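Local coordinates for IL-4-inducing protein (Schistosoma mansoni, PDB 4EL6) that binds IgE and triggers antigen-independent interleukin-4 release from basophils, using a beta/gamma-crystallin fold for the binding, at residues T15-S20 / S39-F44; Y54-D59 / K91-T96. All blocks are in the same frame, centred on the assembly; numbering follows the deposited sequence. Where two conformers were deposited one is given.

Contact 1 of 2, residues T15-S20 / S39-F44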
ATOM      1  N   THR A  15      -7.876   8.902  -9.479  1.00 10.53           N
ATOM      2  CA  THR A  15      -8.626   8.780  -8.254  1.00 10.33           C
ATOM      3  C   THR A  15      -9.856   7.914  -8.470  1.00  9.21           C
ATOM      4  O   THR A  15     -10.255   7.648  -9.583  1.00  9.42           O
ATOM      5  CB  THR A  15      -9.089  10.167  -7.700  1.00 10.58           C
ATOM      6  OG1 THR A  15      -9.873  10.742  -8.696  1.00 11.66           O
ATOM      7  CG2 THR A  15      -7.961  11.123  -7.325  1.00 11.71           C
ATOM      8  N   TYR A  16     -10.418   7.445  -7.365  1.00  8.44           N
ATOM      9  CA  TYR A  16     -11.566   6.546  -7.320  1.00  8.71           C
ATOM     10  C   TYR A  16     -11.432   5.304  -8.213  1.00  8.50           C
ATOM     11  O   TYR A  16     -12.348   4.899  -8.940  1.00  8.07           O
ATOM     12  CB  TYR A  16     -12.830   7.322  -7.619  1.00  9.75           C
ATOM     13  CG  TYR A  16     -13.120   8.385  -6.579  1.00 10.12           C
ATOM     14  CD1 TYR A  16     -13.831   8.059  -5.441  1.00 11.28           C
ATOM     15  CD2 TYR A  16     -12.725   9.664  -6.784  1.00 12.66           C
ATOM     16  CE1 TYR A  16     -14.104   9.011  -4.474  1.00 12.37           C
ATOM     17  CE2 TYR A  16     -12.968  10.615  -5.840  1.00 13.31           C
ATOM     18  CZ  TYR A  16     -13.681  10.282  -4.712  1.00 13.59           C
ATOM     19  OH  TYR A  16     -13.935  11.309  -3.794  1.00 16.50           O
ATOM     20  N   GLU A  17     -10.230   4.729  -8.195  1.00  7.89           N
ATOM     21  CA  GLU A  17      -9.996   3.405  -8.796  1.00  9.09           C
ATOM     22  C   GLU A  17     -10.271   3.373 -10.310  1.00  9.33           C
ATOM     23  O   GLU A  17     -10.761   2.368 -10.827  1.00  9.76           O
ATOM     24  CB  GLU A  17     -10.751   2.329  -8.002  1.00  8.92           C
ATOM     25  CG  GLU A  17     -10.406   2.292  -6.514  1.00  9.10           C
ATOM     26  CD  GLU A  17     -11.106   3.324  -5.628  1.00  8.67           C
ATOM     27  OE1 GLU A  17     -10.462   3.834  -4.663  1.00  8.86           O
ATOM     28  OE2 GLU A  17     -12.294   3.664  -5.875  1.00  9.13           O
ATOM     29  N   ARG A  18      -9.918   4.459 -10.982  1.00 11.01           N
ATOM     30  CA  ARG A  18     -10.072   4.562 -12.442  1.00 12.59           C
ATOM     31  C   ARG A  18      -8.697   4.526 -13.098  1.00 13.81           C
ATOM     32  O   ARG A  18      -7.676   4.846 -12.497  1.00 11.73           O
ATOM     33  CB  ARG A  18     -10.760   5.883 -12.786  1.00 13.10           C
ATOM     34  CG  ARG A  18     -12.206   5.842 -12.343  1.00 13.10           C
ATOM     35  CD  ARG A  18     -12.895   7.147 -12.335  1.00 13.45           C
ATOM     36  NE  ARG A  18     -12.304   8.171 -11.523  1.00 14.65           N
ATOM     37  CZ  ARG A  18     -12.711   9.421 -11.400  1.00 16.70           C
ATOM     38  NH1 ARG A  18     -13.764   9.855 -12.084  1.00 19.20           N
ATOM     39  NH2 ARG A  18     -12.052  10.238 -10.629  1.00 18.18           N
ATOM     40  N   GLY A  19      -8.712   4.103 -14.368  1.00 15.05           N
ATOM     41  CA  GLY A  19      -7.567   4.206 -15.197  1.00 15.59           C
ATOM     42  C   GLY A  19      -6.699   3.013 -15.051  1.00 14.83           C
ATOM     43  O   GLY A  19      -7.125   1.979 -14.524  1.00 14.47           O
ATOM     44  N   SER A  20      -5.507   3.154 -15.594  1.00 16.28           N
ATOM     45  CA  SER A  20      -4.552   2.056 -15.621  0.62 16.35           C
ATOM     46  C   SER A  20      -4.130   1.721 -14.194  1.00 15.94           C
ATOM     47  O   SER A  20      -4.234   2.548 -13.302  1.00 13.62           O
ATOM     48  CB  SER A  20      -3.356   2.433 -16.487  0.62 17.60           C
ATOM     49  OG  SER A  20      -2.676   3.531 -15.917  0.62 18.83           O
ATOM     50  N   SER A  39      -5.146   6.500  -6.572  1.00  7.85           N
ATOM     51  CA  SER A  39      -5.834   5.721  -5.584  1.00  8.02           C
ATOM     52  C   SER A  39      -5.168   4.355  -5.390  1.00  8.17           C
ATOM     53  O   SER A  39      -4.481   3.905  -6.239  1.00  8.66           O
ATOM     54  CB  SER A  39      -7.351   5.578  -5.907  1.00  8.09           C
ATOM     55  OG  SER A  39      -7.553   5.165  -7.219  1.00  7.73           O
ATOM     56  N   VAL A  40      -5.419   3.720  -4.250  1.00  8.17           N
ATOM     57  CA  VAL A  40      -4.774   2.481  -3.869  1.00  8.66           C
ATOM     58  C   VAL A  40      -5.798   1.649  -3.129  1.00  8.83           C
ATOM     59  O   VAL A  40      -6.522   2.162  -2.291  1.00  8.87           O
ATOM     60  CB  VAL A  40      -3.602   2.763  -2.929  1.00  9.23           C
ATOM     61  CG1 VAL A  40      -2.976   1.509  -2.448  1.00  9.93           C
ATOM     62  CG2 VAL A  40      -2.606   3.714  -3.588  1.00  8.37           C
ATOM     63  N   CYS A  41      -5.829   0.344  -3.417  1.00  9.51           N
ATOM     64  CA  CYS A  41      -6.717  -0.569  -2.730  1.00  9.24           C
ATOM     65  C   CYS A  41      -5.990  -1.874  -2.393  1.00  9.42           C
ATOM     66  O   CYS A  41      -5.053  -2.283  -3.056  1.00  9.23           O
ATOM     67  CB  CYS A  41      -7.821  -0.999  -3.652  1.00 10.33           C
ATOM     68  SG  CYS A  41      -8.916   0.350  -4.197  1.00 11.51           S
ATOM     69  N   VAL A  42      -6.578  -2.589  -1.450  1.00  9.08           N
ATOM     70  CA  VAL A  42      -6.263  -3.969  -1.139  1.00 10.14           C
ATOM     71  C   VAL A  42      -7.566  -4.760  -1.214  1.00 11.24           C
ATOM     72  O   VAL A  42      -8.555  -4.368  -0.605  1.00 11.72           O
ATOM     73  CB  VAL A  42      -5.685  -4.129   0.270  1.00  9.70           C
ATOM     74  CG1 VAL A  42      -5.338  -5.589   0.497  1.00 10.94           C
ATOM     75  CG2 VAL A  42      -4.493  -3.207   0.500  1.00  9.93           C
ATOM     76  N   PRO A  43      -7.564  -5.824  -1.982  1.00 12.40           N
ATOM     77  CA  PRO A  43      -8.808  -6.615  -2.125  1.00 14.12           C
ATOM     78  C   PRO A  43      -9.313  -7.197  -0.804  1.00 13.71           C
ATOM     79  O   PRO A  43      -8.548  -7.445   0.149  1.00 14.91           O
ATOM     80  CB  PRO A  43      -8.425  -7.706  -3.127  1.00 15.76           C
ATOM     81  CG  PRO A  43      -7.238  -7.226  -3.828  1.00 16.61           C
ATOM     82  CD  PRO A  43      -6.508  -6.268  -2.909  1.00 13.80           C
ATOM     83  N   PHE A  44     -10.633  -7.442  -0.764  1.00 14.46           N
ATOM     84  CA  PHE A  44     -11.236  -8.119   0.309  1.00 15.99           C
ATOM     85  C   PHE A  44     -10.818  -9.570   0.287  1.00 18.27           C
ATOM     86  O   PHE A  44     -10.573 -10.102  -0.759  1.00 21.33           O
ATOM     87  CB  PHE A  44     -12.749  -8.015   0.178  1.00 17.42           C
ATOM     88  CG  PHE A  44     -13.318  -6.802   0.849  1.00 18.21           C
ATOM     89  CD1 PHE A  44     -13.460  -6.780   2.226  1.00 19.46           C
ATOM     90  CD2 PHE A  44     -13.732  -5.683   0.102  1.00 19.87           C
ATOM     91  CE1 PHE A  44     -14.002  -5.661   2.852  1.00 18.99           C
ATOM     92  CE2 PHE A  44     -14.317  -4.572   0.715  1.00 19.20           C
ATOM     93  CZ  PHE A  44     -14.439  -4.547   2.094  1.00 18.44           C
TER
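The carboxylate of Glu17 lies beside strand 39-41, its OE1 3.8 Å from Ser39 CB and equally far from Cys41 SG, while the guanidinium of Arg18 is turned back on its own loop. There the edge of the guanidinium meets Thr15 side-on and in plane: NE binds Thr15 O at 2.9 Å, and NH2 reaches Thr15 OG1 at 3.0 Å. This compact loop joins strands 9-12 and 21-24 and probably corresponds to the folded hairpin of the beta/gamma-crystallin superfamily, in which a serine from a neighbouring strand commonly ties down the hairpin backbone. Ser39 appears to play that part. Its OG sits between the backbone N and the carbonyl carbon (chi1 50°), from where it accepts the Glu17 amide and donates to Glu14 O, so that one buried hydroxyl joins two points of the loop to the strand. Tyr16 and Glu17 both have positive phi, in keeping with the sharp turning of the chain. Asp77 brings a second carboxylate close to Glu17 OE1, which may raise the proton affinity of the pair. Glu17 CG, anti to the carbonyl carbon (chi1 -56°), packs closely, 3.4 Å from Cys41 SG of the disulfide to Cys75. The Glu17 N to Ser39 OG bond is 2.9 Å long, with 147° at the hydrogen.

Contact 2 of 2, residues Y54-D59 / K91-T96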
ATOM      1  N   TYR A  54      -2.059  -7.136   4.832  1.00 12.52           N
ATOM      2  CA  TYR A  54      -2.025  -5.750   5.313  1.00 10.90           C
ATOM      3  C   TYR A  54      -0.811  -5.117   4.672  1.00 10.95           C
ATOM      4  O   TYR A  54       0.237  -5.735   4.674  1.00 13.14           O
ATOM      5  CB  TYR A  54      -1.930  -5.647   6.855  1.00 11.70           C
ATOM      6  CG  TYR A  54      -2.229  -4.253   7.347  1.00 12.08           C
ATOM      7  CD1 TYR A  54      -1.233  -3.276   7.401  1.00 12.31           C
ATOM      8  CD2 TYR A  54      -3.479  -3.900   7.779  1.00 12.81           C
ATOM      9  CE1 TYR A  54      -1.495  -1.995   7.781  1.00 11.45           C
ATOM     10  CE2 TYR A  54      -3.769  -2.618   8.191  1.00 12.74           C
ATOM     11  CZ  TYR A  54      -2.748  -1.662   8.221  1.00 13.02           C
ATOM     12  OH  TYR A  54      -3.022  -0.399   8.599  1.00 13.69           O
ATOM     13  N   TRP A  55      -0.949  -3.907   4.114  1.00  9.23           N
ATOM     14  CA  TRP A  55       0.142  -3.304   3.364  1.00  8.24           C
ATOM     15  C   TRP A  55       0.555  -1.977   3.963  1.00  8.15           C
ATOM     16  O   TRP A  55      -0.294  -1.178   4.329  1.00  8.23           O
ATOM     17  CB  TRP A  55      -0.265  -3.104   1.926  1.00  7.63           C
ATOM     18  CG  TRP A  55      -0.459  -4.367   1.130  1.00  7.27           C
ATOM     19  CD1 TRP A  55      -1.580  -5.210   1.092  1.00  7.64           C
ATOM     20  CD2 TRP A  55       0.512  -4.958   0.263  1.00  7.21           C
ATOM     21  NE1 TRP A  55      -1.342  -6.292   0.235  1.00  7.96           N
ATOM     22  CE2 TRP A  55      -0.116  -6.154  -0.323  1.00  7.01           C
ATOM     23  CE3 TRP A  55       1.812  -4.591  -0.159  1.00  7.44           C
ATOM     24  CZ2 TRP A  55       0.550  -6.900  -1.269  1.00  7.60           C
ATOM     25  CZ3 TRP A  55       2.438  -5.382  -1.131  1.00  7.73           C
ATOM     26  CH2 TRP A  55       1.796  -6.517  -1.629  1.00  7.05           C
ATOM     27  N   TYR A  56       1.859  -1.734   4.101  1.00  8.28           N
ATOM     28  CA  TYR A  56       2.390  -0.429   4.469  1.00  8.05           C
ATOM     29  C   TYR A  56       3.090   0.234   3.292  1.00  8.06           C
ATOM     30  O   TYR A  56       3.933  -0.361   2.575  1.00  6.82           O
ATOM     31  CB  TYR A  56       3.385  -0.597   5.612  1.00  8.66           C
ATOM     32  CG  TYR A  56       2.736  -0.788   6.958  1.00  9.68           C
ATOM     33  CD1 TYR A  56       1.947   0.221   7.491  1.00 11.44           C
ATOM     34  CD2 TYR A  56       2.893  -1.986   7.672  1.00 11.25           C
ATOM     35  CE1 TYR A  56       1.357   0.059   8.739  1.00 12.51           C
ATOM     36  CE2 TYR A  56       2.248  -2.130   8.891  1.00 12.42           C
ATOM     37  CZ  TYR A  56       1.568  -1.078   9.412  1.00 13.33           C
ATOM     38  OH  TYR A  56       0.956  -1.241  10.647  1.00 19.71           O
ATOM     39  N   LEU A  57       2.742   1.492   3.075  1.00  7.39           N
ATOM     40  CA  LEU A  57       3.386   2.352   2.073  1.00  7.81           C
ATOM     41  C   LEU A  57       4.191   3.422   2.776  1.00  7.36           C
ATOM     42  O   LEU A  57       3.729   3.961   3.788  1.00  7.02           O
ATOM     43  CB  LEU A  57       2.350   3.095   1.237  1.00  8.59           C
ATOM     44  CG  LEU A  57       1.155   2.330   0.781  1.00 10.67           C
ATOM     45  CD1 LEU A  57       0.187   3.132  -0.064  1.00 11.70           C
ATOM     46  CD2 LEU A  57       1.552   1.163   0.042  1.00 11.68           C
ATOM     47  N   PHE A  58       5.400   3.702   2.297  1.00  6.52           N
ATOM     48  CA  PHE A  58       6.324   4.574   2.912  1.00  6.26           C
ATOM     49  C   PHE A  58       6.807   5.648   1.960  1.00  6.56           C
ATOM     50  O   PHE A  58       6.968   5.374   0.749  1.00  6.34           O
ATOM     51  CB  PHE A  58       7.589   3.760   3.298  1.00  6.35           C
ATOM     52  CG  PHE A  58       7.324   2.710   4.316  1.00  6.42           C
ATOM     53  CD1 PHE A  58       6.916   1.439   3.915  1.00  6.67           C
ATOM     54  CD2 PHE A  58       7.527   2.957   5.700  1.00  6.68           C
ATOM     55  CE1 PHE A  58       6.735   0.442   4.846  1.00  6.60           C
ATOM     56  CE2 PHE A  58       7.294   1.965   6.629  1.00  6.71           C
ATOM     57  CZ  PHE A  58       6.853   0.728   6.213  1.00  6.71           C
ATOM     58  N   ASP A  59       7.094   6.877   2.461  1.00  6.66           N
ATOM     59  CA  ASP A  59       7.574   7.926   1.558  1.00  7.15           C
ATOM     60  C   ASP A  59       9.097   8.001   1.487  1.00  7.49           C
ATOM     61  O   ASP A  59       9.606   8.893   0.812  1.00  8.07           O
ATOM     62  CB  ASP A  59       6.955   9.302   1.847  1.00  7.15           C
ATOM     63  CG  ASP A  59       7.691  10.084   2.969  1.00  7.36           C
ATOM     64  OD1 ASP A  59       8.381   9.489   3.830  1.00  7.49           O
ATOM     65  OD2 ASP A  59       7.562  11.349   2.962  1.00  9.04           O
ATOM     66  N   LYS A  91       5.741  -2.378   2.007  1.00  7.62           N
ATOM     67  CA  LYS A  91       5.920  -3.642   2.761  1.00  8.85           C
ATOM     68  C   LYS A  91       4.615  -4.425   2.825  1.00  8.43           C
ATOM     69  O   LYS A  91       3.594  -3.865   3.106  1.00  8.39           O
ATOM     70  CB  LYS A  91       6.462  -3.452   4.136  1.00  9.78           C
ATOM     71  CG  LYS A  91       6.890  -4.759   4.778  1.00 11.89           C
ATOM     72  CD  LYS A  91       7.594  -4.548   6.106  1.00 13.76           C
ATOM     73  CE  LYS A  91       9.079  -4.345   5.854  1.00 18.19           C
ATOM     74  NZ  LYS A  91       9.904  -4.621   7.058  1.00 20.57           N
ATOM     75  N   ARG A  92       4.688  -5.679   2.437  1.00  8.99           N
ATOM     76  CA  ARG A  92       3.571  -6.613   2.549  1.00 10.05           C
ATOM     77  C   ARG A  92       3.638  -7.375   3.863  1.00 11.28           C
ATOM     78  O   ARG A  92       4.683  -7.942   4.232  1.00 10.50           O
ATOM     79  CB  ARG A  92       3.572  -7.606   1.387  1.00 10.56           C
ATOM     80  CG  ARG A  92       2.422  -8.638   1.422  1.00 11.17           C
ATOM     81  CD  ARG A  92       2.486  -9.641   0.263  1.00 12.42           C
ATOM     82  NE  ARG A  92       1.524 -10.697   0.481  1.00 14.90           N
ATOM     83  CZ  ARG A  92       1.426 -11.795  -0.272  1.00 17.72           C
ATOM     84  NH1 ARG A  92       2.199 -11.978  -1.345  1.00 19.80           N
ATOM     85  NH2 ARG A  92       0.546 -12.740   0.065  1.00 20.32           N
ATOM     86  N   CYS A  93       2.538  -7.276   4.609  1.00 13.16           N
ATOM     87  CA  CYS A  93       2.432  -7.886   5.890  1.00 14.89           C
ATOM     88  C   CYS A  93       1.167  -8.711   6.055  1.00 15.41           C
ATOM     89  O   CYS A  93       0.373  -8.907   5.120  1.00 15.29           O
ATOM     90  CB  CYS A  93       2.454  -6.779   6.924  1.00 16.04           C
ATOM     91  SG  CYS A  93       3.894  -5.661   6.732  1.00 16.06           S
ATOM     92  N   ILE A  94       0.987  -9.180   7.296  1.00 18.47           N
ATOM     93  CA  ILE A  94      -0.153 -10.025   7.635  1.00 21.32           C
ATOM     94  C   ILE A  94      -0.847  -9.407   8.798  1.00 20.18           C
ATOM     95  O   ILE A  94      -0.184  -8.908   9.735  1.00 21.84           O
ATOM     96  CB  ILE A  94       0.288 -11.450   7.996  1.00 26.66           C
ATOM     97  CG1 ILE A  94       0.763 -12.151   6.743  1.00 28.31           C
ATOM     98  CG2 ILE A  94      -0.875 -12.251   8.617  1.00 28.96           C
ATOM     99  CD1 ILE A  94       1.549 -13.413   7.045  1.00 30.51           C
ATOM    100  N   GLN A  95      -2.175  -9.372   8.761  1.00 21.19           N
ATOM    101  CA  GLN A  95      -2.942  -8.936   9.922  1.00 22.85           C
ATOM    102  C   GLN A  95      -3.554 -10.203  10.532  1.00 24.74           C
ATOM    103  O   GLN A  95      -4.254 -10.913   9.818  1.00 27.19           O
ATOM    104  CB  GLN A  95      -4.062  -8.003   9.501  1.00 24.88           C
ATOM    105  CG  GLN A  95      -4.776  -7.374  10.662  1.00 28.61           C
ATOM    106  CD  GLN A  95      -5.775  -6.354  10.202  1.00 29.63           C
ATOM    107  OE1 GLN A  95      -6.514  -6.586   9.242  1.00 36.78           O
ATOM    108  NE2 GLN A  95      -5.806  -5.202  10.890  1.00 32.27           N
ATOM    109  N   THR A  96      -3.268 -10.464  11.812  1.00 30.81           N
ATOM    110  CA  THR A  96      -3.699 -11.707  12.500  1.00 37.81           C
ATOM    111  C   THR A  96      -5.150 -11.576  12.888  1.00 44.81           C
ATOM    112  O   THR A  96      -5.663 -10.437  13.029  1.00 39.38           O
ATOM    113  CB  THR A  96      -2.912 -12.006  13.815  1.00 39.52           C
ATOM    114  OG1 THR A  96      -3.104 -10.951  14.771  1.00 42.67           O
ATOM    115  CG2 THR A  96      -1.452 -12.166  13.557  1.00 40.08           C
TER
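Strands 54-58 and 91-95 run antiparallel with a marked twist, their directions 145° apart, and Tyr54 with Cys93 and Tyr56 with Lys91 form hydrogen-bonded pairs on either side of the non-hydrogen-bonded pair Trp55–Arg92. The second rung is regular: Tyr56 N gives to Lys91 O at 2.9 Å and Lys91 N to Tyr56 O at 2.8 Å. At the first, Tyr54 N approaches Cys93 O from well above the carbonyl plane, whereas Cys93 N lies nearly in line with the Tyr54 C=O, its N-H bent off that line. On the Trp55 face, Arg92 CG is anti to the backbone N (chi1 180°), and the chain runs on extended over the indole: CB makes a CH-pi contact 3.7 Å from the centroid of the six-membered ring, 18° off its normal, and CD continues to Trp55 CZ2 at 3.7 Å. Trp55 NE1 is satisfied by Tyr7 O, and Arg92 NH1 by Tyr25 O. Strand 52-58 is the middle one of three in this sheet of the crystallin-like domain, flanked on its other side by strand 67-71. On the tyrosine face, Cys93 SG, which is disulfide-bonded to Cys103, comes to the edge of the Tyr56 ring, 3.9 Å from CD2. Tyr54 CE1 lies over a face of that ring, offset toward its rim. The edge of the Phe58 ring meets the aliphatic root of Lys91, CE1 4.0 Å from Lys91 CB.

The two contacts illustrate how a crystallin-type domain joins two sheets through one hydrophobic core. Contact 1 fixes a hairpin loop to strand 39-41 on one side of the molecule; contact 2 pairs two strands of the other sheet, and their centres lie about 16 Å apart, on opposite sides of the chain's centre. In sequence they are in series, strand 52-58 following directly after strand 39-41. The segments also touch: Val42 CG2 packs 3.6 Å from Trp55 CD1, and Val40 CG1 lies 4.3 Å from Leu57 CD1. These two valine contacts carry the packing from the sheet of strand 39-41 to that of strand 52-58.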